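Local coordinates for protein putative uronate isomerase (Thermotoga maritima, PDB 4NAR) that probably belongs to the lactate racemase family and may interconvert the enantiomers of lactate or a related hydroxy acid, at residues K14-L19 against A49-R54; Y237-E240 against L246-Y249; N149-H154 against E250-L255; T40-T45 against G276-E281; I202-S207 against E240-F245. One frame throughout, in Å; residues are numbered along the deposited sequence.

Contacts 2, 3 and 5 follow helix 241-259 along its length: its first turn meets helix 198-213 (contact 5), the next turn packs back on the strand it has just left (contact 2), and its middle reaches T151 in the segment 149-154 (contact 3). Contacts 1 and 3 are buried and largely without charge, whereas contacts 2, 4 and 5 are partly buried: contact 2 carries a salt bridge with an exposed arginine and contact 5 a single tyrosine-to-carbonyl bond. Contact 1 joins two other helices packed by the seven-stranded sheet and touches contact 2 through L19 and I238. Contact 4 links distant loops through packing and a water, and shares bound sulfate and acetate with contact 3.

Contact 1. Residues K14-L19 against A49-R54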
# COMPACT_ATOMS: atom_id res chain seq x y z
N LYS A 14 9.78 -14.43 -21.15
CA LYS A 14 8.53 -13.84 -21.63
C LYS A 14 8.47 -12.35 -21.30
O LYS A 14 8.10 -11.53 -22.15
CB LYS A 14 7.30 -14.54 -21.01
CG LYS A 14 6.84 -15.84 -21.67
CD LYS A 14 5.78 -16.56 -20.81
CE LYS A 14 4.39 -16.52 -21.44
NZ LYS A 14 4.14 -15.18 -22.06
N ILE A 15 8.84 -11.99 -20.07
CA ILE A 15 8.85 -10.59 -19.64
C ILE A 15 9.72 -9.76 -20.58
O ILE A 15 9.26 -8.74 -21.12
CB ILE A 15 9.31 -10.45 -18.17
CG1 ILE A 15 8.18 -10.89 -17.23
CG2 ILE A 15 9.76 -9.02 -17.87
CD1 ILE A 15 8.63 -11.14 -15.80
N LYS A 16 10.95 -10.23 -20.81
CA LYS A 16 11.88 -9.60 -21.76
C LYS A 16 11.29 -9.38 -23.17
O LYS A 16 11.46 -8.30 -23.76
CB LYS A 16 13.19 -10.39 -21.83
CG LYS A 16 14.14 -10.08 -20.68
CD LYS A 16 15.10 -11.24 -20.38
CE LYS A 16 16.33 -11.24 -21.28
NZ LYS A 16 17.40 -12.14 -20.74
N GLU A 17 10.59 -10.39 -23.69
CA GLU A 17 9.93 -10.28 -24.99
C GLU A 17 8.89 -9.16 -24.98
O GLU A 17 8.78 -8.39 -25.93
CB GLU A 17 9.28 -11.62 -25.39
CG GLU A 17 8.22 -11.53 -26.52
CD GLU A 17 8.82 -11.28 -27.92
OE1 GLU A 17 9.14 -12.28 -28.63
OE2 GLU A 17 8.94 -10.10 -28.33
N GLY A 18 8.13 -9.07 -23.89
CA GLY A 18 7.17 -7.99 -23.71
C GLY A 18 7.84 -6.63 -23.65
O GLY A 18 7.43 -5.70 -24.35
N LEU A 19 8.88 -6.51 -22.84
CA LEU A 19 9.59 -5.25 -22.68
C LEU A 19 10.33 -4.83 -23.95
O LEU A 19 10.40 -3.64 -24.27
CB LEU A 19 10.56 -5.31 -21.49
CG LEU A 19 9.90 -5.58 -20.12
CD1 LEU A 19 10.93 -5.59 -19.00
CD2 LEU A 19 8.77 -4.59 -19.81
N ALA A 49 12.58 -3.79 -14.14
CA ALA A 49 13.42 -2.60 -14.21
C ALA A 49 14.75 -2.84 -14.92
O ALA A 49 15.12 -2.10 -15.84
CB ALA A 49 13.66 -2.07 -12.81
N LYS A 50 15.48 -3.86 -14.49
CA LYS A 50 16.81 -4.11 -15.05
C LYS A 50 16.75 -4.42 -16.56
O LYS A 50 17.63 -4.00 -17.31
CB LYS A 50 17.54 -5.22 -14.26
CG LYS A 50 17.46 -6.62 -14.87
CD LYS A 50 17.97 -7.68 -13.89
CE LYS A 50 18.09 -9.04 -14.57
NZ LYS A 50 18.08 -10.14 -13.57
N ASN A 51 15.71 -5.12 -17.00
CA ASN A 51 15.59 -5.46 -18.42
C ASN A 51 15.12 -4.27 -19.23
O ASN A 51 15.62 -4.04 -20.33
CB ASN A 51 14.70 -6.68 -18.64
CG ASN A 51 15.42 -7.98 -18.33
OD1 ASN A 51 16.47 -8.27 -18.91
ND2 ASN A 51 14.89 -8.76 -17.38
N LEU A 52 14.17 -3.51 -18.67
CA LEU A 52 13.73 -2.26 -19.29
C LEU A 52 14.92 -1.34 -19.55
O LEU A 52 15.06 -0.80 -20.65
CB LEU A 52 12.73 -1.55 -18.39
CG LEU A 52 12.01 -0.34 -18.98
CD1 LEU A 52 11.21 -0.74 -20.21
CD2 LEU A 52 11.10 0.27 -17.93
N TYR A 53 15.77 -1.19 -18.54
CA TYR A 53 16.95 -0.34 -18.65
C TYR A 53 17.92 -0.86 -19.71
O TYR A 53 18.47 -0.09 -20.49
CB TYR A 53 17.65 -0.25 -17.30
CG TYR A 53 19.05 0.34 -17.31
CD1 TYR A 53 19.25 1.71 -17.51
CD2 TYR A 53 20.17 -0.46 -17.07
CE1 TYR A 53 20.54 2.25 -17.50
CE2 TYR A 53 21.46 0.08 -17.05
CZ TYR A 53 21.63 1.43 -17.26
OH TYR A 53 22.90 1.97 -17.25
N ARG A 54 18.12 -2.18 -19.74
CA ARG A 54 19.04 -2.79 -20.68
C ARG A 54 18.65 -2.47 -22.13
O ARG A 54 19.45 -1.95 -22.91
CB ARG A 54 19.09 -4.29 -20.46
CG ARG A 54 20.46 -4.90 -20.66
CD ARG A 54 20.60 -5.61 -22.01
NE ARG A 54 21.60 -6.66 -21.92
CZ ARG A 54 21.34 -7.92 -21.59
NH1 ARG A 54 20.08 -8.30 -21.34
NH2 ARG A 54 22.32 -8.82 -21.52
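Helices 12-24 and 45-58 run side by side with their N-to-C directions 41° apart, a crossing angle of -41°, and their local axes come within 9.7 Å. The backbones draw nearest at two places, K16 with N51 and L19 with L52, the latter pair having CA atoms 6.1 Å apart. Between K16 and N51 the contact is made by the aliphatic part of the lysine. CG of K16 lies 3.4 Å from CG of N51, and its CD is 3.6 Å from OD1 of N51, so the methylenes pass obliquely across the amide while the ammonium continues outward. ND2 of N51 bonds to the backbone O of L47 in its own helix and to the carboxylate of E12 at the start of the other, so the amide ties the two helices. L19 points at the other helix and crosses N51 at about a right angle. CD1 of L19 sits 3.9 Å from CB of N51 and 4.5 Å from CB of L52, a small apolar patch. Helix 45-58 is the crossover helix of a beta-alpha-beta unit joining the neighbouring parallel strands 31-36 and 63-68. L19 also touches its V48 and F55, and K16 reaches F55 as well. On the sheet side, A49 and L52 rest on I148 and F146 of strand 144-150, and I15 packs on F44 in the loop leading into helix 45-58.

Contact 2. Residues Y237-E240 against L246-Y249; sequences YIDE and LRAY
D239 and R247 form a two-pronged salt bridge in which the guanidinium comes side-on, offering NE and NH2 to one carboxylate. R247 NE donates to OD2 of D239 at 2.8 Å, on the syn lone pair of that oxygen, while its NH2 reaches OD1 at 3.0 Å in a straighter bond (167°). The two flat groups are not coplanar: their planes stand 38° apart, and OD1 is met on its syn side but well out of the carboxylate plane. The arginine gets there by bending at chi3 (-66°), which brings its outer end across the aspartate. OD2 has another partner in the hydroxyl of Y4. Two residues earlier in the strand the contact becomes apolar. The methyl of A248 faces CB of Y237 at 4.0 Å and CB of D239 at 4.3 Å, and the carbonyl O of A248 lies 3.8 Å from CD2 of the Y237 ring. The hydroxyl of Y237 is bonded to E6, in the short edge strand of the sheet. With R247 holding both oxygens of D239 and Y4 a second partner of OD2, the carboxylate is probably kept ionised, and the paired charges fasten helix 241-259 to the end of strand 231-240, just where the chain turns from one into the other.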
# COMPACT_ATOMS: atom_id res chain seq x y z
N TYR A 237 0.82 -6.85 -16.77
CA TYR A 237 -0.10 -6.20 -17.70
C TYR A 237 0.44 -4.83 -18.09
O TYR A 237 0.46 -3.90 -17.27
CB TYR A 237 -1.50 -6.11 -17.09
CG TYR A 237 -2.10 -7.46 -16.80
CD1 TYR A 237 -1.98 -8.51 -17.72
CD2 TYR A 237 -2.78 -7.71 -15.61
CE1 TYR A 237 -2.53 -9.76 -17.46
CE2 TYR A 237 -3.32 -8.96 -15.34
CZ TYR A 237 -3.20 -9.99 -16.27
OH TYR A 237 -3.74 -11.24 -16.03
N ILE A 238 0.89 -4.71 -19.34
CA ILE A 238 1.51 -3.48 -19.81
C ILE A 238 0.51 -2.67 -20.63
O ILE A 238 -0.11 -3.21 -21.54
CB ILE A 238 2.75 -3.80 -20.68
CG1 ILE A 238 3.70 -4.74 -19.93
CG2 ILE A 238 3.44 -2.51 -21.13
CD1 ILE A 238 5.06 -4.96 -20.60
N ASP A 239 0.36 -1.39 -20.32
CA ASP A 239 -0.61 -0.58 -21.02
C ASP A 239 -0.21 0.89 -20.97
O ASP A 239 0.80 1.25 -20.35
CB ASP A 239 -2.00 -0.80 -20.43
CG ASP A 239 -3.11 -0.47 -21.41
OD1 ASP A 239 -2.86 0.34 -22.36
OD2 ASP A 239 -4.23 -0.99 -21.23
N GLU A 240 -0.98 1.76 -21.62
CA GLU A 240 -0.52 3.13 -21.82
C GLU A 240 -1.57 4.20 -21.44
O GLU A 240 -2.76 4.04 -21.72
CB GLU A 240 -0.01 3.34 -23.26
CG GLU A 240 0.42 4.79 -23.56
CD GLU A 240 1.18 4.98 -24.88
OE1 GLU A 240 1.18 4.07 -25.75
OE2 GLU A 240 1.79 6.07 -25.06
N LEU A 246 -6.33 2.10 -15.93
CA LEU A 246 -7.64 1.54 -15.59
C LEU A 246 -7.83 0.10 -16.10
O LEU A 246 -8.25 -0.77 -15.34
CB LEU A 246 -8.76 2.46 -16.12
CG LEU A 246 -9.30 3.52 -15.14
CD1 LEU A 246 -8.27 3.96 -14.11
CD2 LEU A 246 -9.86 4.75 -15.86
N ARG A 247 -7.51 -0.14 -17.37
CA ARG A 247 -7.64 -1.49 -17.95
C ARG A 247 -6.72 -2.52 -17.27
O ARG A 247 -7.17 -3.59 -16.85
CB ARG A 247 -7.31 -1.46 -19.45
CG ARG A 247 -8.36 -0.75 -20.33
CD ARG A 247 -8.04 -0.95 -21.81
NE ARG A 247 -6.79 -0.27 -22.17
CZ ARG A 247 -6.74 0.98 -22.64
NH1 ARG A 247 -7.86 1.67 -22.82
NH2 ARG A 247 -5.57 1.53 -22.93
N ALA A 248 -5.43 -2.18 -17.18
CA ALA A 248 -4.44 -3.05 -16.55
C ALA A 248 -4.79 -3.38 -15.10
O ALA A 248 -4.63 -4.53 -14.66
CB ALA A 248 -3.03 -2.43 -16.64
N TYR A 249 -5.29 -2.37 -14.38
CA TYR A 249 -5.76 -2.55 -12.99
C TYR A 249 -6.94 -3.51 -12.87
O TYR A 249 -7.00 -4.31 -11.93
CB TYR A 249 -6.14 -1.20 -12.35
CG TYR A 249 -6.86 -1.29 -11.02
CD1 TYR A 249 -6.19 -1.67 -9.87
CD2 TYR A 249 -8.21 -0.98 -10.91
CE1 TYR A 249 -6.84 -1.75 -8.64
CE2 TYR A 249 -8.88 -1.06 -9.69
CZ TYR A 249 -8.19 -1.43 -8.56
OH TYR A 249 -8.86 -1.51 -7.35

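Contact 3. Residues N149-H154 against E250-L255. With SO4 (sulfate ion), chain C; ACT (acetate ion), chain E.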
# COMPACT_ATOMS: atom_id res chain seq x y z
N ASN A 149 3.97 -1.08 -11.13
CA ASN A 149 3.14 -1.18 -9.93
C ASN A 149 2.73 -2.64 -9.70
O ASN A 149 2.97 -3.50 -10.55
CB ASN A 149 1.92 -0.27 -10.08
CG ASN A 149 1.17 -0.51 -11.40
OD1 ASN A 149 0.15 -1.21 -11.42
ND2 ASN A 149 1.66 0.08 -12.50
N GLY A 150 2.11 -2.93 -8.56
CA GLY A 150 1.73 -4.30 -8.25
C GLY A 150 0.37 -4.39 -7.59
O GLY A 150 0.00 -3.52 -6.77
N THR A 151 -0.37 -5.45 -7.93
CA THR A 151 -1.77 -5.56 -7.51
C THR A 151 -2.02 -6.71 -6.53
O THR A 151 -1.70 -7.88 -6.82
CB THR A 151 -2.73 -5.67 -8.72
OG1 THR A 151 -2.68 -4.46 -9.49
CG2 THR A 151 -4.16 -5.91 -8.25
N VAL A 152 -2.62 -6.35 -5.40
CA VAL A 152 -2.83 -7.25 -4.28
C VAL A 152 -4.02 -6.67 -3.49
O VAL A 152 -4.30 -5.47 -3.60
CB VAL A 152 -1.52 -7.31 -3.44
CG1 VAL A 152 -1.78 -7.26 -1.93
CG2 VAL A 152 -0.70 -8.55 -3.81
N PRO A 153 -4.76 -7.50 -2.75
CA PRO A 153 -5.89 -6.91 -2.01
C PRO A 153 -5.39 -5.91 -0.98
O PRO A 153 -4.37 -6.17 -0.34
CB PRO A 153 -6.52 -8.11 -1.31
CG PRO A 153 -6.02 -9.31 -2.06
CD PRO A 153 -4.66 -8.96 -2.55
N HIS A 154 -6.09 -4.79 -0.82
CA HIS A 154 -5.59 -3.71 0.02
C HIS A 154 -6.67 -3.11 0.91
O HIS A 154 -7.83 -2.91 0.47
CB HIS A 154 -4.97 -2.62 -0.87
CG HIS A 154 -4.10 -1.65 -0.12
ND1 HIS A 154 -4.60 -0.53 0.51
CD2 HIS A 154 -2.76 -1.62 0.05
CE1 HIS A 154 -3.60 0.14 1.06
NE2 HIS A 154 -2.48 -0.49 0.79
N GLU A 250 -7.89 -3.40 -13.80
CA GLU A 250 -9.08 -4.26 -13.76
C GLU A 250 -8.72 -5.72 -14.07
O GLU A 250 -9.21 -6.65 -13.41
CB GLU A 250 -10.16 -3.74 -14.71
CG GLU A 250 -11.01 -2.68 -14.07
CD GLU A 250 -11.72 -1.78 -15.07
OE1 GLU A 250 -11.46 -1.90 -16.30
OE2 GLU A 250 -12.54 -0.94 -14.63
N LYS A 251 -7.86 -5.91 -15.05
CA LYS A 251 -7.38 -7.24 -15.35
C LYS A 251 -6.62 -7.78 -14.15
O LYS A 251 -6.83 -8.93 -13.74
CB LYS A 251 -6.49 -7.23 -16.59
CG LYS A 251 -7.21 -7.69 -17.85
CD LYS A 251 -7.35 -6.53 -18.86
CE LYS A 251 -7.49 -7.04 -20.31
NZ LYS A 251 -7.32 -5.92 -21.32
N ALA A 252 -5.74 -6.95 -13.59
CA ALA A 252 -4.95 -7.33 -12.42
C ALA A 252 -5.84 -7.82 -11.28
O ALA A 252 -5.57 -8.87 -10.69
CB ALA A 252 -4.11 -6.16 -11.94
N CYS A 253 -6.89 -7.06 -10.98
CA CYS A 253 -7.78 -7.40 -9.87
C CYS A 253 -8.50 -8.74 -10.05
O CYS A 253 -8.71 -9.49 -9.08
CB CYS A 253 -8.82 -6.29 -9.68
SG CYS A 253 -8.14 -4.75 -9.03
N GLU A 254 -8.88 -9.04 -11.29
CA GLU A 254 -9.52 -10.31 -11.61
C GLU A 254 -8.59 -11.49 -11.33
O GLU A 254 -9.03 -12.51 -10.80
CB GLU A 254 -10.02 -10.34 -13.06
CG GLU A 254 -10.83 -11.58 -13.39
CD GLU A 254 -11.82 -11.97 -12.28
OE1 GLU A 254 -12.75 -11.17 -11.99
OE2 GLU A 254 -11.67 -13.07 -11.68
N LEU A 255 -7.31 -11.35 -11.65
CA LEU A 255 -6.35 -12.42 -11.37
C LEU A 255 -6.06 -12.50 -9.87
O LEU A 255 -6.13 -13.59 -9.28
CB LEU A 255 -5.05 -12.25 -12.17
CG LEU A 255 -4.09 -13.43 -11.94
CD1 LEU A 255 -4.76 -14.77 -12.26
CD2 LEU A 255 -2.77 -13.27 -12.70
S SO4 C . 0.99 -0.41 0.56
O1 SO4 C . 0.38 -0.44 -0.79
O2 SO4 C . 2.27 0.31 0.51
O3 SO4 C . 0.12 0.25 1.55
O4 SO4 C . 1.21 -1.81 0.97
C ACT E . 1.35 0.32 -5.75
O ACT E . 0.21 0.15 -5.30
OXT ACT E . 1.62 -0.39 -6.74
CH3 ACT E . 2.31 1.30 -5.13
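The hydroxyl of T151 meets a methyl group across this interface: OG1 lies only 3.3 Å from CB of A252, while its polar partners lie elsewhere, in the N222 side chain and the S160 carbonyl. The threonine turns its branch point to helix 241-259. Its chi1 of -64° sets OG1 beside the backbone N and leaves CG2 of T151 anti to it, 4.2 Å from SG of C253. A252 probably allows this close approach, the CA atoms of T151 and A252 being 6.1 Å apart. Other residues of 149-154 bind sulfate and acetate, both probably from the crystallisation liquor. The backbone N of G150 donates to acetate OXT at 3.2 Å, nearly straight at 170°. NE2 of H154 donates to sulfate O3 at 2.8 Å, at the ring edge. ND1 of the same ring is bonded to the backbone N of S156. R41 bonds both ions and K164 the sulfate, consistent with a pocket suited to anionic ligands beside a buried threonine whose hydroxyl is satisfied by N222 and S160.

Contact 4. Residues T40-T45 against G276-E281. With ACT (acetate ion), chain E; SO4 (sulfate ion), chain C.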
# COMPACT_ATOMS: atom_id res chain seq x y z
N THR A 40 9.12 -1.94 0.94
CA THR A 40 7.92 -2.45 1.59
C THR A 40 7.20 -3.48 0.71
O THR A 40 6.44 -4.33 1.21
CB THR A 40 7.00 -1.25 1.98
OG1 THR A 40 7.07 -1.02 3.40
CG2 THR A 40 5.56 -1.40 1.49
N ARG A 41 7.44 -3.41 -0.60
CA ARG A 41 6.81 -4.34 -1.54
C ARG A 41 7.76 -5.43 -2.01
O ARG A 41 8.76 -5.15 -2.68
CB ARG A 41 6.27 -3.59 -2.76
CG ARG A 41 5.18 -2.59 -2.42
CD ARG A 41 3.85 -3.30 -2.24
NE ARG A 41 2.76 -2.33 -2.20
CZ ARG A 41 2.13 -1.85 -3.27
NH1 ARG A 41 2.46 -2.27 -4.50
NH2 ARG A 41 1.15 -0.96 -3.11
N VAL A 42 7.45 -6.68 -1.66
CA VAL A 42 8.20 -7.81 -2.18
C VAL A 42 7.53 -8.29 -3.48
O VAL A 42 6.43 -8.86 -3.46
CB VAL A 42 8.32 -8.95 -1.13
CG1 VAL A 42 9.36 -10.00 -1.57
CG2 VAL A 42 8.70 -8.36 0.23
N ASP A 43 8.20 -8.03 -4.61
CA ASP A 43 7.65 -8.30 -5.93
C ASP A 43 8.78 -8.60 -6.90
O ASP A 43 9.92 -8.80 -6.48
CB ASP A 43 6.79 -7.11 -6.40
CG ASP A 43 7.57 -5.76 -6.42
OD1 ASP A 43 8.78 -5.71 -6.81
OD2 ASP A 43 6.95 -4.73 -6.06
N PHE A 44 8.48 -8.61 -8.20
CA PHE A 44 9.54 -8.89 -9.18
C PHE A 44 9.99 -7.66 -10.01
O PHE A 44 10.44 -7.80 -11.17
CB PHE A 44 9.20 -10.11 -10.06
CG PHE A 44 7.90 -9.98 -10.83
CD1 PHE A 44 7.89 -9.61 -12.17
CD2 PHE A 44 6.69 -10.25 -10.22
CE1 PHE A 44 6.68 -9.50 -12.88
CE2 PHE A 44 5.49 -10.15 -10.91
CZ PHE A 44 5.48 -9.78 -12.24
N THR A 45 9.90 -6.48 -9.40
CA THR A 45 10.38 -5.25 -10.02
C THR A 45 11.75 -5.42 -10.67
O THR A 45 11.96 -5.01 -11.82
CB THR A 45 10.51 -4.09 -9.01
OG1 THR A 45 9.22 -3.82 -8.42
CG2 THR A 45 11.07 -2.86 -9.70
N GLY A 276 7.40 -10.46 7.86
CA GLY A 276 8.74 -10.39 7.32
C GLY A 276 9.46 -9.07 7.56
O GLY A 276 8.84 -8.07 7.96
N GLU A 277 10.78 -9.08 7.32
CA GLU A 277 11.66 -7.92 7.44
C GLU A 277 11.14 -6.68 6.69
O GLU A 277 11.42 -5.54 7.08
CB GLU A 277 13.05 -8.31 6.91
CG GLU A 277 14.24 -7.45 7.42
CD GLU A 277 14.99 -6.70 6.31
OE1 GLU A 277 14.93 -5.45 6.28
OE2 GLU A 277 15.67 -7.36 5.48
N GLU A 278 10.38 -6.90 5.61
CA GLU A 278 9.92 -5.82 4.74
C GLU A 278 8.95 -4.86 5.44
O GLU A 278 8.86 -3.68 5.08
CB GLU A 278 9.26 -6.38 3.47
CG GLU A 278 7.95 -7.12 3.72
CD GLU A 278 8.14 -8.63 3.87
OE1 GLU A 278 9.29 -9.07 4.13
OE2 GLU A 278 7.13 -9.36 3.74
N TYR A 279 8.22 -5.36 6.43
CA TYR A 279 7.35 -4.49 7.21
C TYR A 279 8.11 -3.94 8.42
O TYR A 279 8.40 -4.65 9.38
CB TYR A 279 6.05 -5.20 7.60
CG TYR A 279 5.22 -5.62 6.40
CD1 TYR A 279 5.16 -4.82 5.25
CD2 TYR A 279 4.48 -6.80 6.41
CE1 TYR A 279 4.39 -5.20 4.15
CE2 TYR A 279 3.70 -7.19 5.32
CZ TYR A 279 3.67 -6.38 4.19
OH TYR A 279 2.91 -6.76 3.11
N ASP A 280 8.40 -2.65 8.35
CA ASP A 280 9.41 -1.99 9.15
C ASP A 280 8.87 -1.50 10.50
O ASP A 280 9.63 -1.21 11.44
CB ASP A 280 9.90 -0.78 8.35
CG ASP A 280 11.38 -0.75 8.21
OD1 ASP A 280 12.01 -1.71 8.68
OD2 ASP A 280 11.93 0.22 7.64
N GLU A 281 7.56 -1.39 10.57
CA GLU A 281 6.92 -0.64 11.63
C GLU A 281 5.47 -1.02 11.61
O GLU A 281 5.01 -1.68 10.66
CB GLU A 281 7.06 0.86 11.36
CG GLU A 281 6.36 1.27 10.07
CD GLU A 281 7.00 2.48 9.39
OE1 GLU A 281 8.06 2.97 9.86
OE2 GLU A 281 6.43 2.95 8.37
C ACT E . 1.35 0.32 -5.75
O ACT E . 0.21 0.15 -5.30
OXT ACT E . 1.62 -0.39 -6.74
CH3 ACT E . 2.31 1.30 -5.13
S SO4 C . 0.99 -0.41 0.56
O1 SO4 C . 0.38 -0.44 -0.79
O2 SO4 C . 2.27 0.31 0.51
O3 SO4 C . 0.12 0.25 1.55
O4 SO4 C . 1.21 -1.81 0.97
O HOH W 1 4.86 -6.77 0.37
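An anion-binding pocket, occupied by acetate and sulfate probably from the crystallisation liquor, borders the meeting of loops 40-45 and 276-281. Across the loops, CG2 of V42 rests 3.7 Å from CD of E278, the two side chains crossing at about a right angle; the glutamate is bent at chi2 (-94°), and its OE2 goes on to K417. The carbonyl O of T40 is 3.7 Å from CE1 of Y279 and accepts from a water that in turn takes the N-H of V42. That water has only a weak link to the tyrosine hydroxyl. T40 OG1 is buried here without a hydrogen-bonding partner. On the pocket side, R41 turns its guanidinium edge to both ions, NH2 donating to acetate O at 2.6 Å and, at a doubtfully short distance, to sulfate O1. D43 forms an Asx turn with T45 as helix 45-58 begins. Loop 40-45 follows strand 31-36 of the seven-stranded sheet and loop 276-281 follows strand 268-274 of the five-stranded parallel sheet, so the contact links the two.

Contact 5. Residues I202-S207 against E240-F245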
# COMPACT_ATOMS: atom_id res chain seq x y z
N ILE A 202 -11.82 8.49 -5.76
CA ILE A 202 -11.02 9.68 -5.49
C ILE A 202 -9.69 9.64 -6.25
O ILE A 202 -9.28 10.62 -6.89
CB ILE A 202 -10.72 9.81 -3.97
CG1 ILE A 202 -11.99 10.13 -3.19
CG2 ILE A 202 -9.68 10.89 -3.71
CD1 ILE A 202 -11.80 10.09 -1.68
N ILE A 203 -9.04 8.49 -6.19
CA ILE A 203 -7.75 8.28 -6.84
C ILE A 203 -7.86 8.48 -8.34
O ILE A 203 -7.01 9.15 -8.95
CB ILE A 203 -7.18 6.87 -6.51
CG1 ILE A 203 -6.62 6.85 -5.09
CG2 ILE A 203 -6.12 6.44 -7.53
CD1 ILE A 203 -6.19 5.47 -4.62
N ASN A 204 -8.90 7.89 -8.95
CA ASN A 204 -9.09 7.99 -10.39
C ASN A 204 -9.42 9.41 -10.82
O ASN A 204 -8.91 9.90 -11.83
CB ASN A 204 -10.19 7.04 -10.87
CG ASN A 204 -9.80 5.56 -10.75
OD1 ASN A 204 -8.64 5.21 -10.43
ND2 ASN A 204 -10.78 4.68 -11.02
N ARG A 205 -10.27 10.07 -10.03
CA ARG A 205 -10.70 11.43 -10.36
C ARG A 205 -9.51 12.38 -10.34
O ARG A 205 -9.31 13.16 -11.28
CB ARG A 205 -11.80 11.90 -9.40
CG ARG A 205 -12.21 13.36 -9.55
CD ARG A 205 -12.72 13.70 -10.95
NE ARG A 205 -13.16 15.09 -11.06
CZ ARG A 205 -12.56 16.02 -11.82
NH1 ARG A 205 -11.48 15.69 -12.54
NH2 ARG A 205 -13.04 17.26 -11.86
N ALA A 206 -8.68 12.28 -9.31
CA ALA A 206 -7.50 13.13 -9.19
C ALA A 206 -6.44 12.83 -10.27
O ALA A 206 -5.80 13.75 -10.82
CB ALA A 206 -6.91 12.96 -7.82
N SER A 207 -6.28 11.55 -10.60
CA SER A 207 -5.26 11.14 -11.56
C SER A 207 -5.54 11.66 -12.95
O SER A 207 -4.61 11.87 -13.74
CB SER A 207 -5.12 9.62 -11.61
OG SER A 207 -4.80 9.13 -10.32
N GLU A 240 -0.98 1.76 -21.62
CA GLU A 240 -0.52 3.13 -21.82
C GLU A 240 -1.57 4.20 -21.44
O GLU A 240 -2.76 4.04 -21.72
CB GLU A 240 -0.01 3.34 -23.26
CG GLU A 240 0.42 4.79 -23.56
CD GLU A 240 1.18 4.98 -24.88
OE1 GLU A 240 1.18 4.07 -25.75
OE2 GLU A 240 1.79 6.07 -25.06
N GLY A 241 -1.11 5.27 -20.81
CA GLY A 241 -1.96 6.41 -20.51
C GLY A 241 -2.96 6.10 -19.40
O GLY A 241 -3.05 4.96 -18.91
N TYR A 242 -3.69 7.14 -18.99
CA TYR A 242 -4.70 7.03 -17.95
C TYR A 242 -5.61 5.81 -18.14
O TYR A 242 -5.73 4.97 -17.24
CB TYR A 242 -5.52 8.33 -17.89
CG TYR A 242 -6.67 8.31 -16.90
CD1 TYR A 242 -6.45 8.50 -15.54
CD2 TYR A 242 -7.99 8.14 -17.34
CE1 TYR A 242 -7.51 8.49 -14.62
CE2 TYR A 242 -9.07 8.13 -16.42
CZ TYR A 242 -8.81 8.30 -15.07
OH TYR A 242 -9.86 8.29 -14.17
N GLU A 243 -6.24 5.73 -19.32
CA GLU A 243 -7.18 4.64 -19.61
C GLU A 243 -6.49 3.28 -19.54
O GLU A 243 -7.12 2.27 -19.19
CB GLU A 243 -7.83 4.80 -21.00
CG GLU A 243 -8.63 6.08 -21.18
CD GLU A 243 -9.94 6.07 -20.39
OE1 GLU A 243 -10.28 5.01 -19.79
OE2 GLU A 243 -10.64 7.13 -20.38
N GLY A 244 -5.20 3.26 -19.88
CA GLY A 244 -4.42 2.04 -19.79
C GLY A 244 -4.30 1.58 -18.35
O GLY A 244 -4.39 0.37 -18.07
N PHE A 245 -4.08 2.54 -17.45
CA PHE A 245 -3.92 2.24 -16.04
C PHE A 245 -5.18 1.55 -15.53
O PHE A 245 -5.10 0.56 -14.79
CB PHE A 245 -3.71 3.54 -15.25
CG PHE A 245 -2.29 3.81 -14.89
CD1 PHE A 245 -1.48 4.62 -15.69
CD2 PHE A 245 -1.75 3.27 -13.72
CE1 PHE A 245 -0.16 4.87 -15.34
CE2 PHE A 245 -0.42 3.53 -13.36
CZ PHE A 245 0.36 4.34 -14.16
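The first turn of helix 241-259 faces helix 198-213 with its nearest backbone approach between Y242 and S207, whose CA atoms are 7.6 Å apart. Y242 bridges that gap almost alone. With CG anti to its backbone N (chi1 176°), the ring extends out toward the other helix, and the hydroxyl of Y242 donates to the backbone O of N204 at 3.0 Å. The bond arrives from above the carbonyl plane, 59° out of it, so it is not on a lone pair. The ring turns its edge to this helix: Y242 CE1 is 4.0 Å from CB of S207, and its OH touches CB of N204 at 3.5 Å. The chain passes from strand 231-240 through G241, at positive phi, into the helix that carries Y242, which thus lies against the helix that precedes the strand pair 217-227 and 231-240. S207 keeps its own hydroxyl inside its helix, OG donating to I203 O at 2.6 Å, and that carbonyl also takes the S207 N-H from the opposite face of its plane. Further along the helix F245 meets F211 and F147, and L163 touches N204, I203 and F245.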